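Local coordinates for glutathione S-transferase enzyme with thioredoxin-like domain (Bradyrhizobium sp., PDB 4MF7), which probably transfers glutathione to electrophilic substrates, as a dimeric glutathione S-transferase with a thioredoxin-like domain, at residues N52-L65 and S112-F126. Sequence-based numbering, arbitrary orientation. Where two conformers were deposited one is given.
Sequences NGVKVSIMLEETGL and SGAILQYLAEKTGQF
Ser-112 OG donates a hydrogen bond to Asn-52 OD1 (2.8 Å), meeting the amide carbonyl at a C=O...donor angle of 130° and tilted out of its plane. The same oxygen takes a second bond, in the carbonyl plane, from Lys-55 NZ, whose extended chain runs back past Ser-112 to reach it. Two waters complete this polar end: one accepts from Asn-52 ND2 and Ser-112 N, the other accepts from Lys-55 NZ and donates to Ser-112 OG. Without the Asn-52 amide, as with an alanine here, the Ser-112 hydroxyl and the Lys-55 ammonium would probably lose their shared acceptor, and the water on Ser-112 N its second donor. At the far end, Gln-125 NE2 makes a weak bond to Thr-63 O (3.3 Å), and a water donates to Gln-125 OE1 and, weakly, to Glu-62 O.

Between these ends the packing is apolar. Val-56 CG2 rests on Ile-115 CG2 (3.6 Å), the two side chains crossing at about a right angle. Met-59 fills the middle: its CB presses closely on Leu-116 CD2 (3.4 Å), and with CG anti to the backbone N (chi1 -175°) and a bend at chi2 the chain carries CE to Ala-120. Toward the Gln-125 end, its sulfur makes an oblique Met-aromatic contact with Phe-126, 5.0 Å from SD to ring centroid. Thr-63 CG2 meets that ring at its edge, and Leu-65 CD1 packs on Leu-119 CD2 and Thr-123 CG2. Thr-123 OG1 accepts from Gln-125 N in an ST turn at the C-terminal end of helix 112-123.

Leu-45 and Ile-43 of the sheet and Ile-203 and Ile-206 of helix 203-215 also cover this interface. The two helices run nearly parallel (9°, axes 9.6 Å apart), the side-by-side pair that covers one face of the sheet in the thioredoxin-like N-terminal domain of glutathione S-transferases.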
loop_
_atom_site.group_PDB
_atom_site.type_symbol
_atom_site.label_atom_id
_atom_site.label_comp_id
_atom_site.label_asym_id
_atom_site.label_seq_id
_atom_site.Cartn_x
_atom_site.Cartn_y
_atom_site.Cartn_z
ATOM N N ASN A 52 7.124 -10.213 -2.209
ATOM C CA ASN A 52 6.501 -9.516 -1.100
ATOM C C ASN A 52 7.132 -9.876 0.264
ATOM O O ASN A 52 7.305 -9.007 1.131
ATOM C CB ASN A 52 5.010 -9.759 -1.113
ATOM C CG ASN A 52 4.254 -8.730 -0.332
ATOM O OD1 ASN A 52 4.527 -7.516 -0.412
ATOM N ND2 ASN A 52 3.284 -9.192 0.426
ATOM N N GLY A 53 7.483 -11.150 0.444
ATOM C CA GLY A 53 8.084 -11.618 1.694
ATOM C C GLY A 53 9.479 -11.069 1.928
ATOM O O GLY A 53 9.822 -10.686 3.043
ATOM N N VAL A 54 10.307 -11.003 0.880
ATOM C CA VAL A 54 11.681 -10.560 1.073
ATOM C C VAL A 54 11.785 -9.087 1.432
ATOM O O VAL A 54 12.800 -8.653 1.955
ATOM C CB VAL A 54 12.629 -10.870 -0.122
ATOM C CG1 VAL A 54 12.722 -12.364 -0.358
ATOM C CG2 VAL A 54 12.230 -10.109 -1.382
ATOM N N LYS A 55 10.735 -8.294 1.186
ATOM C CA LYS A 55 10.740 -6.917 1.668
ATOM C C LYS A 55 11.036 -6.863 3.168
ATOM O O LYS A 55 11.864 -6.072 3.643
ATOM C CB LYS A 55 9.375 -6.254 1.421
ATOM C CG LYS A 55 8.986 -6.122 -0.036
ATOM C CD LYS A 55 7.578 -5.560 -0.161
ATOM C CE LYS A 55 7.097 -5.455 -1.615
ATOM N NZ LYS A 55 5.658 -5.043 -1.593
ATOM N N VAL A 56 10.352 -7.708 3.908
ATOM C CA VAL A 56 10.416 -7.680 5.345
ATOM C C VAL A 56 11.637 -8.401 5.897
ATOM O O VAL A 56 12.258 -7.877 6.816
ATOM C CB VAL A 56 9.112 -8.194 5.969
ATOM C CG1 VAL A 56 9.253 -8.324 7.475
ATOM C CG2 VAL A 56 7.984 -7.240 5.598
ATOM N N SER A 57 12.033 -9.551 5.329
ATOM C CA SER A 57 13.324 -10.152 5.748
ATOM C C SER A 57 14.521 -9.257 5.443
ATOM O O SER A 57 15.456 -9.179 6.254
ATOM C CB SER A 57 13.546 -11.553 5.126
ATOM O OG SER A 57 13.257 -11.523 3.748
ATOM N N ILE A 58 14.522 -8.583 4.283
ATOM C CA ILE A 58 15.573 -7.602 3.968
ATOM C C ILE A 58 15.576 -6.479 4.982
ATOM O O ILE A 58 16.630 -6.097 5.495
ATOM C CB ILE A 58 15.496 -7.065 2.521
ATOM C CG1 ILE A 58 15.752 -8.208 1.525
ATOM C CG2 ILE A 58 16.493 -5.929 2.312
ATOM C CD1 ILE A 58 15.505 -7.875 0.062
ATOM N N MET A 59 14.392 -5.940 5.282
ATOM C CA MET A 59 14.301 -4.885 6.280
ATOM C C MET A 59 14.843 -5.345 7.645
ATOM O O MET A 59 15.607 -4.624 8.278
ATOM C CB MET A 59 12.865 -4.389 6.409
ATOM C CG MET A 59 12.685 -3.201 7.353
ATOM S SD MET A 59 13.609 -1.768 6.806
ATOM C CE MET A 59 12.894 -0.537 7.949
ATOM N N LEU A 60 14.450 -6.527 8.086
ATOM C CA LEU A 60 14.969 -7.072 9.355
ATOM C C LEU A 60 16.492 -7.262 9.327
ATOM O O LEU A 60 17.183 -6.874 10.265
ATOM C CB LEU A 60 14.221 -8.348 9.738
ATOM C CG LEU A 60 12.767 -8.140 10.138
ATOM C CD1 LEU A 60 11.951 -9.417 10.004
ATOM C CD2 LEU A 60 12.665 -7.540 11.542
ATOM N N GLU A 61 17.037 -7.753 8.216
ATOM C CA GLU A 61 18.498 -7.878 8.090
ATOM C C GLU A 61 19.174 -6.517 8.053
ATOM O O GLU A 61 20.199 -6.313 8.712
ATOM C CB GLU A 61 18.860 -8.683 6.838
ATOM C CG GLU A 61 18.441 -10.142 6.904
ATOM C CD GLU A 61 19.302 -10.986 7.854
ATOM O OE1 GLU A 61 20.410 -10.542 8.157
ATOM O OE2 GLU A 61 18.840 -12.042 8.330
ATOM N N GLU A 62 18.603 -5.567 7.312
ATOM C CA GLU A 62 19.181 -4.217 7.205
ATOM C C GLU A 62 19.256 -3.474 8.524
ATOM O O GLU A 62 20.279 -2.820 8.815
ATOM C CB GLU A 62 18.433 -3.341 6.192
ATOM C CG GLU A 62 18.640 -3.760 4.743
ATOM C CD GLU A 62 19.949 -3.323 4.148
ATOM O OE1 GLU A 62 20.857 -2.835 4.874
ATOM O OE2 GLU A 62 20.074 -3.492 2.930
ATOM N N THR A 63 18.192 -3.554 9.303
ATOM C CA THR A 63 18.136 -2.877 10.595
ATOM C C THR A 63 18.974 -3.568 11.680
ATOM O O THR A 63 19.259 -2.954 12.689
ATOM C CB THR A 63 16.725 -2.763 11.156
ATOM O OG1 THR A 63 16.151 -4.056 11.379
ATOM C CG2 THR A 63 15.830 -1.887 10.239
ATOM N N GLY A 64 19.292 -4.843 11.486
ATOM C CA GLY A 64 20.023 -5.634 12.498
ATOM C C GLY A 64 19.152 -6.103 13.661
ATOM O O GLY A 64 19.653 -6.665 14.641
ATOM N N LEU A 65 17.832 -5.934 13.549
ATOM C CA LEU A 65 16.929 -6.387 14.601
ATOM C C LEU A 65 16.986 -7.901 14.752
ATOM O O LEU A 65 16.938 -8.608 13.748
ATOM C CB LEU A 65 15.472 -5.974 14.322
ATOM C CG LEU A 65 15.108 -4.504 14.543
ATOM C CD1 LEU A 65 13.748 -4.214 13.897
ATOM C CD2 LEU A 65 15.114 -4.154 16.030
ATOM N N SER A 112 2.875 -5.800 4.020
ATOM C CA SER A 112 4.310 -5.490 3.923
ATOM C C SER A 112 4.652 -4.005 4.016
ATOM O O SER A 112 5.651 -3.649 4.610
ATOM C CB SER A 112 4.908 -6.131 2.653
ATOM O OG SER A 112 4.360 -5.487 1.507
ATOM N N GLY A 113 3.821 -3.121 3.445
ATOM C CA GLY A 113 4.039 -1.681 3.559
ATOM C C GLY A 113 3.943 -1.154 4.982
ATOM O O GLY A 113 4.827 -0.396 5.425
ATOM N N ALA A 114 2.897 -1.578 5.682
ATOM C CA ALA A 114 2.696 -1.254 7.095
ATOM C C ALA A 114 3.907 -1.750 7.920
ATOM O O ALA A 114 4.436 -1.041 8.764
ATOM C CB ALA A 114 1.415 -1.881 7.608
ATOM N N ILE A 115 4.384 -2.950 7.601
ATOM C CA ILE A 115 5.480 -3.550 8.359
ATOM C C ILE A 115 6.760 -2.764 8.146
ATOM O O ILE A 115 7.517 -2.532 9.108
ATOM C CB ILE A 115 5.668 -5.068 8.046
ATOM C CG1 ILE A 115 4.498 -5.920 8.560
ATOM C CG2 ILE A 115 6.980 -5.579 8.689
ATOM C CD1 ILE A 115 4.410 -7.274 7.915
ATOM N N LEU A 116 7.069 -2.409 6.888
ATOM C CA LEU A 116 8.245 -1.636 6.566
ATOM C C LEU A 116 8.213 -0.295 7.267
ATOM O O LEU A 116 9.199 0.123 7.839
ATOM C CB LEU A 116 8.431 -1.434 5.061
ATOM C CG LEU A 116 8.822 -2.642 4.198
ATOM C CD1 LEU A 116 9.006 -2.245 2.737
ATOM C CD2 LEU A 116 10.072 -3.290 4.721
ATOM N N GLN A 117 7.065 0.372 7.250
ATOM C CA GLN A 117 6.973 1.630 7.976
ATOM C C GLN A 117 7.164 1.467 9.475
ATOM O O GLN A 117 7.876 2.276 10.086
ATOM C CB GLN A 117 5.634 2.312 7.738
ATOM C CG GLN A 117 5.470 2.825 6.332
ATOM C CD GLN A 117 4.192 3.634 6.190
ATOM O OE1 GLN A 117 4.053 4.694 6.807
ATOM N NE2 GLN A 117 3.264 3.146 5.389
ATOM N N TYR A 118 6.507 0.471 10.052
ATOM C CA TYR A 118 6.617 0.152 11.471
ATOM C C TYR A 118 8.076 -0.075 11.886
ATOM O O TYR A 118 8.559 0.519 12.881
ATOM C CB TYR A 118 5.786 -1.070 11.836
ATOM C CG TYR A 118 6.055 -1.553 13.243
ATOM C CD1 TYR A 118 5.572 -0.850 14.329
ATOM C CD2 TYR A 118 6.857 -2.669 13.483
ATOM C CE1 TYR A 118 5.844 -1.255 15.614
ATOM C CE2 TYR A 118 7.122 -3.095 14.774
ATOM C CZ TYR A 118 6.629 -2.364 15.833
ATOM O OH TYR A 118 6.869 -2.751 17.129
ATOM N N LEU A 119 8.774 -0.915 11.126
ATOM C CA LEU A 119 10.188 -1.189 11.401
ATOM C C LEU A 119 11.112 0.026 11.192
ATOM O O LEU A 119 12.052 0.204 11.936
ATOM C CB LEU A 119 10.675 -2.409 10.602
ATOM C CG LEU A 119 10.010 -3.747 10.912
ATOM C CD1 LEU A 119 10.514 -4.802 9.960
ATOM C CD2 LEU A 119 10.172 -4.206 12.366
ATOM N N ALA A 120 10.829 0.888 10.212
ATOM C CA ALA A 120 11.570 2.109 10.003
ATOM C C ALA A 120 11.438 3.031 11.213
ATOM O O ALA A 120 12.414 3.624 11.665
ATOM C CB ALA A 120 11.121 2.834 8.742
ATOM N N GLU A 121 10.230 3.138 11.734
ATOM C CA GLU A 121 9.977 3.993 12.910
ATOM C C GLU A 121 10.570 3.392 14.171
ATOM O O GLU A 121 11.136 4.114 14.995
ATOM C CB GLU A 121 8.492 4.201 13.152
ATOM C CG GLU A 121 7.769 4.798 11.978
ATOM C CD GLU A 121 7.745 6.292 11.992
ATOM O OE1 GLU A 121 8.615 6.881 11.309
ATOM O OE2 GLU A 121 6.849 6.836 12.680
ATOM N N LYS A 122 10.431 2.082 14.338
ATOM C CA LYS A 122 10.985 1.397 15.515
ATOM C C LYS A 122 12.491 1.640 15.616
ATOM O O LYS A 122 13.030 1.837 16.717
ATOM C CB LYS A 122 10.693 -0.095 15.443
ATOM C CG LYS A 122 11.346 -0.954 16.517
ATOM C CD LYS A 122 10.952 -2.416 16.359
ATOM C CE LYS A 122 11.602 -3.304 17.424
ATOM N NZ LYS A 122 10.904 -3.218 18.723
ATOM N N THR A 123 13.169 1.642 14.472
ATOM C CA THR A 123 14.620 1.707 14.432
ATOM C C THR A 123 15.181 3.075 14.138
ATOM O O THR A 123 16.368 3.306 14.320
ATOM C CB THR A 123 15.175 0.724 13.371
ATOM O OG1 THR A 123 14.723 1.117 12.069
ATOM C CG2 THR A 123 14.746 -0.675 13.676
ATOM N N GLY A 124 14.354 3.998 13.652
ATOM C CA GLY A 124 14.850 5.251 13.136
ATOM C C GLY A 124 15.769 5.161 11.944
ATOM O O GLY A 124 16.543 6.076 11.706
ATOM N N GLN A 125 15.675 4.055 11.192
ATOM C CA GLN A 125 16.514 3.784 10.036
ATOM C C GLN A 125 15.664 3.685 8.731
ATOM O O GLN A 125 14.506 3.295 8.786
ATOM C CB GLN A 125 17.291 2.450 10.246
ATOM C CG GLN A 125 18.250 2.386 11.466
ATOM C CD GLN A 125 18.959 1.010 11.557
ATOM O OE1 GLN A 125 19.572 0.571 10.589
ATOM N NE2 GLN A 125 18.826 0.320 12.688
ATOM N N PHE A 126 16.278 4.047 7.610
ATOM C CA PHE A 126 15.816 3.751 6.226
ATOM C C PHE A 126 14.640 4.632 5.782
ATOM O O PHE A 126 13.864 4.252 4.901
ATOM C CB PHE A 126 15.553 2.248 6.043
ATOM C CG PHE A 126 16.762 1.415 6.370
ATOM C CD1 PHE A 126 17.925 1.606 5.642
ATOM C CD2 PHE A 126 16.759 0.518 7.410
ATOM C CE1 PHE A 126 19.070 0.871 5.940
ATOM C CE2 PHE A 126 17.918 -0.205 7.740
ATOM C CZ PHE A 126 19.057 -0.022 6.986
HETATM O O HOH W 1 1.715 -7.531 2.100
HETATM O O HOH W 2 5.420 -3.025 0.328
HETATM O O HOH W 3 21.846 -0.708 10.897
#